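Local coordinates for protein transcriptional regulator, ROK family (Vibrio cholerae O1 biovar eltor, PDB 1Z05) that probably binds DNA to regulate transcription of carbohydrate-metabolism genes, as a zinc-containing member of the ROK family and homologue of E. coli Mlc, at residues A[172-177]-A[198-203]; A[118-123]-A[149-154]; A[211-216]-A[419-424]. All coordinates share one frame; numbering follows the deposited sequence.

Interaction 1. Residues A[172-177]-A[198-203]; sequences IAITLP and LALGPE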
# COMPACT_ATOMS: atom_id res chain seq x y z
N ILE A 172 -22.11 -9.12 -10.46
CA ILE A 172 -21.31 -10.31 -10.72
C ILE A 172 -19.87 -10.03 -10.29
O ILE A 172 -19.30 -9.01 -10.65
CB ILE A 172 -21.35 -10.71 -12.23
CG1 ILE A 172 -22.76 -11.19 -12.61
CG2 ILE A 172 -20.32 -11.80 -12.54
CD1 ILE A 172 -23.03 -11.31 -14.10
N ALA A 173 -19.32 -10.94 -9.50
CA ALA A 173 -17.91 -10.91 -9.15
C ALA A 173 -17.21 -12.09 -9.82
O ALA A 173 -17.77 -13.18 -9.90
CB ALA A 173 -17.73 -10.93 -7.63
N ILE A 174 -16.00 -11.85 -10.32
CA ILE A 174 -15.19 -12.92 -10.90
C ILE A 174 -13.74 -12.78 -10.46
O ILE A 174 -13.16 -11.69 -10.53
CB ILE A 174 -15.36 -13.03 -12.46
CG1 ILE A 174 -14.52 -14.19 -13.05
CG2 ILE A 174 -15.10 -11.70 -13.19
CD1 ILE A 174 -15.12 -14.78 -14.34
N THR A 175 -13.18 -13.88 -9.95
CA THR A 175 -11.80 -13.90 -9.48
C THR A 175 -11.05 -14.97 -10.25
O THR A 175 -11.66 -15.92 -10.76
CB THR A 175 -11.72 -14.16 -7.95
OG1 THR A 175 -12.41 -15.38 -7.63
CG2 THR A 175 -12.36 -13.01 -7.17
N LEU A 176 -9.74 -14.77 -10.39
CA LEU A 176 -8.93 -15.63 -11.23
C LEU A 176 -7.45 -15.37 -10.93
O LEU A 176 -7.10 -14.28 -10.48
CB LEU A 176 -9.20 -15.36 -12.72
CG LEU A 176 -8.96 -13.94 -13.26
CD1 LEU A 176 -8.59 -14.00 -14.72
CD2 LEU A 176 -10.18 -13.06 -13.08
N PRO A 177 -6.59 -16.37 -11.16
CA PRO A 177 -5.14 -16.12 -11.05
C PRO A 177 -4.67 -15.21 -12.20
O PRO A 177 -5.38 -15.08 -13.21
CB PRO A 177 -4.53 -17.52 -11.20
CG PRO A 177 -5.56 -18.29 -12.01
CD PRO A 177 -6.90 -17.76 -11.54
N LEU A 198 -7.62 -9.15 -21.93
CA LEU A 198 -9.04 -9.49 -22.10
C LEU A 198 -9.91 -8.58 -21.24
O LEU A 198 -9.79 -8.57 -20.00
CB LEU A 198 -9.30 -10.97 -21.79
CG LEU A 198 -10.76 -11.43 -21.64
CD1 LEU A 198 -11.50 -11.40 -22.98
CD2 LEU A 198 -10.85 -12.80 -20.99
N ALA A 199 -10.80 -7.83 -21.89
CA ALA A 199 -11.71 -6.91 -21.21
C ALA A 199 -12.89 -7.67 -20.60
O ALA A 199 -14.03 -7.53 -21.04
CB ALA A 199 -12.19 -5.83 -22.17
N LEU A 200 -12.59 -8.47 -19.58
CA LEU A 200 -13.54 -9.40 -19.00
C LEU A 200 -14.74 -8.72 -18.33
O LEU A 200 -15.89 -9.13 -18.54
CB LEU A 200 -12.83 -10.32 -17.99
CG LEU A 200 -13.61 -11.49 -17.42
CD1 LEU A 200 -14.09 -12.42 -18.54
CD2 LEU A 200 -12.74 -12.25 -16.41
N GLY A 201 -14.47 -7.71 -17.51
CA GLY A 201 -15.54 -6.89 -16.90
C GLY A 201 -16.47 -6.23 -17.90
O GLY A 201 -17.68 -6.46 -17.86
N PRO A 202 -15.92 -5.39 -18.81
CA PRO A 202 -16.75 -4.76 -19.85
C PRO A 202 -17.57 -5.74 -20.70
O PRO A 202 -18.73 -5.44 -21.04
CB PRO A 202 -15.71 -4.03 -20.73
CG PRO A 202 -14.56 -3.77 -19.81
CD PRO A 202 -14.51 -4.96 -18.89
N GLU A 203 -16.99 -6.90 -21.02
CA GLU A 203 -17.68 -7.91 -21.83
C GLU A 203 -18.85 -8.56 -21.09
O GLU A 203 -19.91 -8.79 -21.67
CB GLU A 203 -16.71 -8.98 -22.34
CG GLU A 203 -15.73 -8.48 -23.41
CD GLU A 203 -16.38 -8.24 -24.78
OE1 GLU A 203 -17.49 -8.78 -25.03
OE2 GLU A 203 -15.77 -7.52 -25.60
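This is a small, wholly apolar contact in the buried layer between a helix and the face of a beta sheet, where the first turn of helix 200-208 leans on strand 168-176. All three touching residues are buried and every close atom is carbon; the contact is small, 113 Å² in all, more than half of it on Leu200. That leucine is the first helical residue, and one methyl does most of the touching. Leu200 CD2 lies 4.0 Å from Ile174 CG2 and 4.0 Å from Ile174 CD1, the two side chains reaching for each other tip to tip. With CG1 of Ile174 opposite the backbone N (chi1 -179°), CG2 sits between that N and the carbonyl carbon, and CG2 and CD1 flank the leucine methyl. Two residues along the strand and on the same face, Leu176 adds a looser touch, its CD2 4.3 Å from Leu200 CD2. The backbones stay well apart, with Ile174 CA and Gly201 CA, the nearest pair, separated by 8.5 Å.

Leu200 sits at the very start of its helix. Ala199 is the N-cap and also the centre of an inverse gamma turn, closed by a weak bond from Leu200 N to Leu198 O of 2.8 Å. Strand 168-176 pairs with strands 108-116 and 212-216 in a five-stranded mixed sheet of order 3-2-1-4-5, consistent with the actin-like ATPase (ASKHA) fold of ROK proteins. Its other face, carrying Ala173 and Thr175, is covered by helix 407-418.

This is structural packing away from the zinc site. With only methyl groups meeting, cohesion comes from van der Waals contact and the exclusion of water, while backbone hydrogen bonds stay within the sheet and within the helix.

Interaction 2. Residues A[118-123]-A[149-154]; sequences GYLTIA and ARLLFE. With SO4 (sulfate ion), chain C.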
# COMPACT_ATOMS: atom_id res chain seq x y z
N GLY A 118 -8.70 -24.68 -16.24
CA GLY A 118 -9.49 -25.68 -16.94
C GLY A 118 -10.92 -25.80 -16.47
O GLY A 118 -11.62 -26.73 -16.85
N TYR A 119 -11.37 -24.85 -15.65
CA TYR A 119 -12.76 -24.85 -15.19
C TYR A 119 -13.32 -23.46 -14.89
O TYR A 119 -12.58 -22.48 -14.74
CB TYR A 119 -12.93 -25.74 -13.96
CG TYR A 119 -12.28 -25.19 -12.71
CD1 TYR A 119 -12.97 -24.32 -11.86
CD2 TYR A 119 -10.97 -25.54 -12.37
CE1 TYR A 119 -12.37 -23.80 -10.70
CE2 TYR A 119 -10.37 -25.05 -11.22
CZ TYR A 119 -11.07 -24.19 -10.40
OH TYR A 119 -10.46 -23.71 -9.27
N LEU A 120 -14.64 -23.40 -14.80
CA LEU A 120 -15.36 -22.19 -14.41
C LEU A 120 -16.36 -22.56 -13.33
O LEU A 120 -17.16 -23.48 -13.50
CB LEU A 120 -16.08 -21.58 -15.61
CG LEU A 120 -17.09 -20.45 -15.32
CD1 LEU A 120 -16.36 -19.20 -14.80
CD2 LEU A 120 -17.93 -20.11 -16.54
N THR A 121 -16.29 -21.85 -12.21
CA THR A 121 -17.27 -22.01 -11.13
C THR A 121 -18.23 -20.82 -11.12
O THR A 121 -17.80 -19.67 -11.15
CB THR A 121 -16.59 -22.21 -9.76
OG1 THR A 121 -15.85 -23.43 -9.77
CG2 THR A 121 -17.65 -22.29 -8.64
N ILE A 122 -19.52 -21.11 -11.11
CA ILE A 122 -20.52 -20.06 -10.99
C ILE A 122 -21.34 -20.38 -9.75
O ILE A 122 -21.86 -21.48 -9.60
CB ILE A 122 -21.44 -19.95 -12.25
CG1 ILE A 122 -20.60 -19.69 -13.51
CG2 ILE A 122 -22.47 -18.83 -12.06
CD1 ILE A 122 -21.37 -19.82 -14.84
N ALA A 123 -21.41 -19.42 -8.83
CA ALA A 123 -22.19 -19.60 -7.62
C ALA A 123 -23.15 -18.44 -7.47
O ALA A 123 -22.82 -17.30 -7.79
CB ALA A 123 -21.28 -19.69 -6.40
N ALA A 149 -16.18 -16.45 -25.19
CA ALA A 149 -17.42 -16.94 -25.79
C ALA A 149 -18.09 -18.02 -24.92
O ALA A 149 -19.29 -17.99 -24.72
CB ALA A 149 -17.16 -17.46 -27.20
N ARG A 150 -17.28 -18.94 -24.39
CA ARG A 150 -17.76 -20.02 -23.53
C ARG A 150 -18.31 -19.50 -22.20
O ARG A 150 -19.35 -19.96 -21.74
CB ARG A 150 -16.62 -21.03 -23.28
CG ARG A 150 -17.00 -22.19 -22.36
CD ARG A 150 -18.08 -23.10 -22.96
NE ARG A 150 -18.47 -24.16 -22.04
CZ ARG A 150 -17.83 -25.32 -21.91
NH1 ARG A 150 -16.76 -25.58 -22.65
NH2 ARG A 150 -18.25 -26.22 -21.03
N LEU A 151 -17.59 -18.55 -21.61
CA LEU A 151 -17.98 -17.98 -20.32
C LEU A 151 -19.32 -17.24 -20.39
O LEU A 151 -20.14 -17.36 -19.48
CB LEU A 151 -16.85 -17.09 -19.78
CG LEU A 151 -16.98 -16.37 -18.44
CD1 LEU A 151 -15.60 -16.29 -17.78
CD2 LEU A 151 -17.57 -14.99 -18.65
N LEU A 152 -19.54 -16.48 -21.46
CA LEU A 152 -20.80 -15.75 -21.64
C LEU A 152 -21.95 -16.74 -21.90
O LEU A 152 -23.05 -16.57 -21.37
CB LEU A 152 -20.68 -14.71 -22.78
CG LEU A 152 -19.62 -13.61 -22.56
CD1 LEU A 152 -19.41 -12.75 -23.81
CD2 LEU A 152 -19.91 -12.73 -21.34
N PHE A 153 -21.68 -17.77 -22.69
CA PHE A 153 -22.66 -18.84 -22.93
C PHE A 153 -23.05 -19.52 -21.61
O PHE A 153 -24.22 -19.84 -21.40
CB PHE A 153 -22.09 -19.88 -23.89
CG PHE A 153 -22.31 -19.56 -25.36
CD1 PHE A 153 -22.41 -18.24 -25.81
CD2 PHE A 153 -22.37 -20.59 -26.29
CE1 PHE A 153 -22.60 -17.96 -27.17
CE2 PHE A 153 -22.56 -20.32 -27.66
CZ PHE A 153 -22.68 -19.01 -28.10
N GLU A 154 -22.08 -19.71 -20.72
CA GLU A 154 -22.33 -20.35 -19.43
C GLU A 154 -23.10 -19.48 -18.44
O GLU A 154 -23.89 -20.00 -17.64
CB GLU A 154 -21.03 -20.85 -18.80
CG GLU A 154 -20.39 -22.02 -19.55
CD GLU A 154 -21.24 -23.30 -19.58
OE1 GLU A 154 -22.24 -23.39 -18.84
OE2 GLU A 154 -20.88 -24.22 -20.35
S SO4 C . -6.88 -24.15 -9.80
O1 SO4 C . -7.83 -24.45 -8.73
O2 SO4 C . -5.59 -23.77 -9.24
O3 SO4 C . -6.75 -25.36 -10.60
O4 SO4 C . -7.38 -23.05 -10.61
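Leu120, on strand 119-126, spreads its two methyls over helix 144-161, one to each of two residues. Its CG stands opposite the backbone N (chi1 169°), which points both methyls at the helix. CD1 reaches CD1 of Leu151 at 4.2 Å. CD2 lies 3.9 Å from CB of Glu154, the two side chains passing alongside with opposed headings. Ile122 meets the same glutamate from further along the strand, its CD1 4.1 Å from Glu154 CB and also touching the carbonyl O. The glutamate meets the strand mainly through CB.

Its chain folds at chi2 (-64°), turning the carboxylate back to Arg150, one helical turn earlier. Within the helix, Arg150 NE forms a salt bridge with Glu154 OE2 at 2.9 Å, nearly in the guanidinium plane and on the anti lone pair; a weak bond from NH2 reaches the same oxygen. Arg150 NH1 has a second carboxylate in Glu141.

Tyr119 projects on the opposite face of the strand, where its OH bonds O1 of a sulfate, probably from the crystallisation liquor, at 2.8 Å. Arg114 NH2 and Arg117 N also bond the sulfate, and Arg114 NE bonds the tyrosine hydroxyl.

The axes of 119-123 and 149-154 lie 27° from parallel and come within 10.5 Å at their closest. In this sheet-and-helix layer of the ASKHA-like fold, the strand lies between 131-138 and 108-116, whose Met113 touches Leu120, Ile122 and Leu151, while helix 200-208 flanks Leu151 and Leu152 through Ile204.

Interaction 3. Residues A[211-216]-A[419-424]; sequences PVFVAN and DGLLLM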
# COMPACT_ATOMS: atom_id res chain seq x y z
N PRO A 211 -23.39 -4.60 -12.93
CA PRO A 211 -22.02 -4.24 -12.54
C PRO A 211 -21.17 -5.48 -12.31
O PRO A 211 -21.63 -6.47 -11.72
CB PRO A 211 -22.19 -3.46 -11.22
CG PRO A 211 -23.58 -3.74 -10.77
CD PRO A 211 -24.40 -4.12 -11.96
N VAL A 212 -19.93 -5.42 -12.78
CA VAL A 212 -19.00 -6.54 -12.74
C VAL A 212 -17.74 -6.09 -12.01
O VAL A 212 -17.21 -5.01 -12.28
CB VAL A 212 -18.63 -7.04 -14.17
CG1 VAL A 212 -17.80 -8.31 -14.10
CG2 VAL A 212 -19.90 -7.28 -15.00
N PHE A 213 -17.30 -6.95 -11.10
CA PHE A 213 -16.12 -6.76 -10.26
C PHE A 213 -15.16 -7.90 -10.54
O PHE A 213 -15.47 -9.07 -10.25
CB PHE A 213 -16.54 -6.72 -8.78
CG PHE A 213 -17.50 -5.61 -8.48
CD1 PHE A 213 -17.04 -4.35 -8.12
CD2 PHE A 213 -18.87 -5.80 -8.63
CE1 PHE A 213 -17.93 -3.31 -7.88
CE2 PHE A 213 -19.76 -4.76 -8.40
CZ PHE A 213 -19.29 -3.52 -8.02
N VAL A 214 -14.00 -7.56 -11.09
CA VAL A 214 -12.99 -8.53 -11.50
C VAL A 214 -11.77 -8.33 -10.63
O VAL A 214 -11.35 -7.18 -10.41
CB VAL A 214 -12.58 -8.31 -12.99
CG1 VAL A 214 -11.70 -9.46 -13.48
CG2 VAL A 214 -13.83 -8.19 -13.89
N ALA A 215 -11.20 -9.41 -10.10
CA ALA A 215 -9.98 -9.28 -9.29
C ALA A 215 -9.08 -10.50 -9.36
O ALA A 215 -9.53 -11.61 -9.66
CB ALA A 215 -10.33 -8.93 -7.82
N ASN A 216 -7.80 -10.29 -9.07
CA ASN A 216 -6.88 -11.39 -8.85
C ASN A 216 -7.34 -12.19 -7.62
O ASN A 216 -7.73 -11.60 -6.60
CB ASN A 216 -5.46 -10.87 -8.66
CG ASN A 216 -4.50 -11.93 -8.18
OD1 ASN A 216 -4.34 -12.13 -6.98
ND2 ASN A 216 -3.83 -12.61 -9.11
N ASP A 419 -18.26 0.64 0.04
CA ASP A 419 -17.70 1.79 -0.66
C ASP A 419 -18.83 2.64 -1.25
O ASP A 419 -18.59 3.79 -1.65
CB ASP A 419 -16.72 1.35 -1.75
CG ASP A 419 -15.43 0.75 -1.19
OD1 ASP A 419 -15.17 0.87 0.03
OD2 ASP A 419 -14.66 0.16 -1.99
N GLY A 420 -20.04 2.08 -1.31
CA GLY A 420 -21.22 2.79 -1.80
C GLY A 420 -21.43 2.66 -3.30
O GLY A 420 -22.50 3.01 -3.81
N LEU A 421 -20.41 2.16 -4.00
CA LEU A 421 -20.48 1.99 -5.46
C LEU A 421 -21.69 1.16 -5.89
O LEU A 421 -22.46 1.57 -6.76
CB LEU A 421 -19.18 1.37 -6.00
CG LEU A 421 -18.92 1.40 -7.51
CD1 LEU A 421 -17.42 1.49 -7.81
CD2 LEU A 421 -19.53 0.20 -8.24
N LEU A 422 -21.85 -0.01 -5.28
CA LEU A 422 -22.91 -0.93 -5.67
C LEU A 422 -24.28 -0.42 -5.21
O LEU A 422 -25.26 -0.58 -5.93
CB LEU A 422 -22.64 -2.34 -5.15
CG LEU A 422 -23.59 -3.44 -5.64
CD1 LEU A 422 -23.74 -3.41 -7.17
CD2 LEU A 422 -23.11 -4.79 -5.16
N LEU A 423 -24.33 0.19 -4.03
CA LEU A 423 -25.56 0.83 -3.55
C LEU A 423 -26.13 1.80 -4.58
O LEU A 423 -27.32 1.78 -4.87
CB LEU A 423 -25.33 1.58 -2.24
CG LEU A 423 -24.90 0.82 -0.99
CD1 LEU A 423 -24.75 1.80 0.14
CD2 LEU A 423 -25.90 -0.27 -0.64
N MET A 424 -25.26 2.65 -5.14
CA MET A 424 -25.71 3.66 -6.07
C MET A 424 -26.20 3.03 -7.37
O MET A 424 -27.18 3.49 -7.95
CB MET A 424 -24.63 4.72 -6.31
CG MET A 424 -24.29 5.58 -5.07
SD MET A 424 -25.65 6.59 -4.42
CE MET A 424 -26.44 5.50 -3.24
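The far edge of the Phe213 ring overlaps the end of Leu421, whose CD2 methyl lies 3.7 Å from Phe213 CZ and 3.9 Å from Phe213 CE1. Because that methyl sits close to the ring plane, the contact is made at the rim of the aromatic ring and not over a face; the two side chains lie alongside with opposed headings. Leu422 approaches the same edge one atom round: its CD1 is 4.4 Å from Phe213 CE2. That methyl is engaged more closely by Pro211, whose CG comes within 3.6 Å of Leu422 CD1, the proline ring set roughly perpendicular to the leucine chain. Leu422 owes this reach to its first torsion (chi1 -172°), which sets CG opposite the backbone N and carries the end of the chain nearer the strand than its CB suggests. Phe213 is the largest contributor to the 158 Å² buried.

Phe213 is on strand 212-216, the outermost strand of its sheet within this chain, and Pro211 immediately precedes it. The two leucines open helix 421-428, which a break at Asp419-Gly420 separates from helix 407-418, Gly420 taking a positive phi of 89°. Ile413 and Ala416 of that preceding helix also touch Phe213. Leu421 also touches Gln38 of helix 35-51, in the N-terminal region that, as in Mlc, probably carries the DNA-binding helix-turn-helix.

Apolar edge-and-methyl packing of this kind has little directional preference. With Leu421 exposed and Leu422 buried, it is consistent with a modest, water-bordered seam between the sheet and the C-terminal helix.

In the fold
All three contacts reach the same five-stranded sheet, through strands 119-126, 168-176 and 212-216. Interactions 1 and 2 lie in the buried layer between it and helices 144-161 and 200-208, and they merge: Leu151 CD1 is 3.8 Å from Ile174 CD1. Interaction 3 lies on the neighbouring strand, at the sheet's edge, joined to interaction 1 by backbone bonds between Phe213 and Ile174, but it faces a C-terminal helix and is only partly buried. Its centre is about 20 Å from that of interaction 2, without touch. Chemistry follows place: interaction 1 is purely aliphatic, interaction 2 borders an Arg-Glu salt bridge within its helix, and interaction 3 adds an aromatic edge.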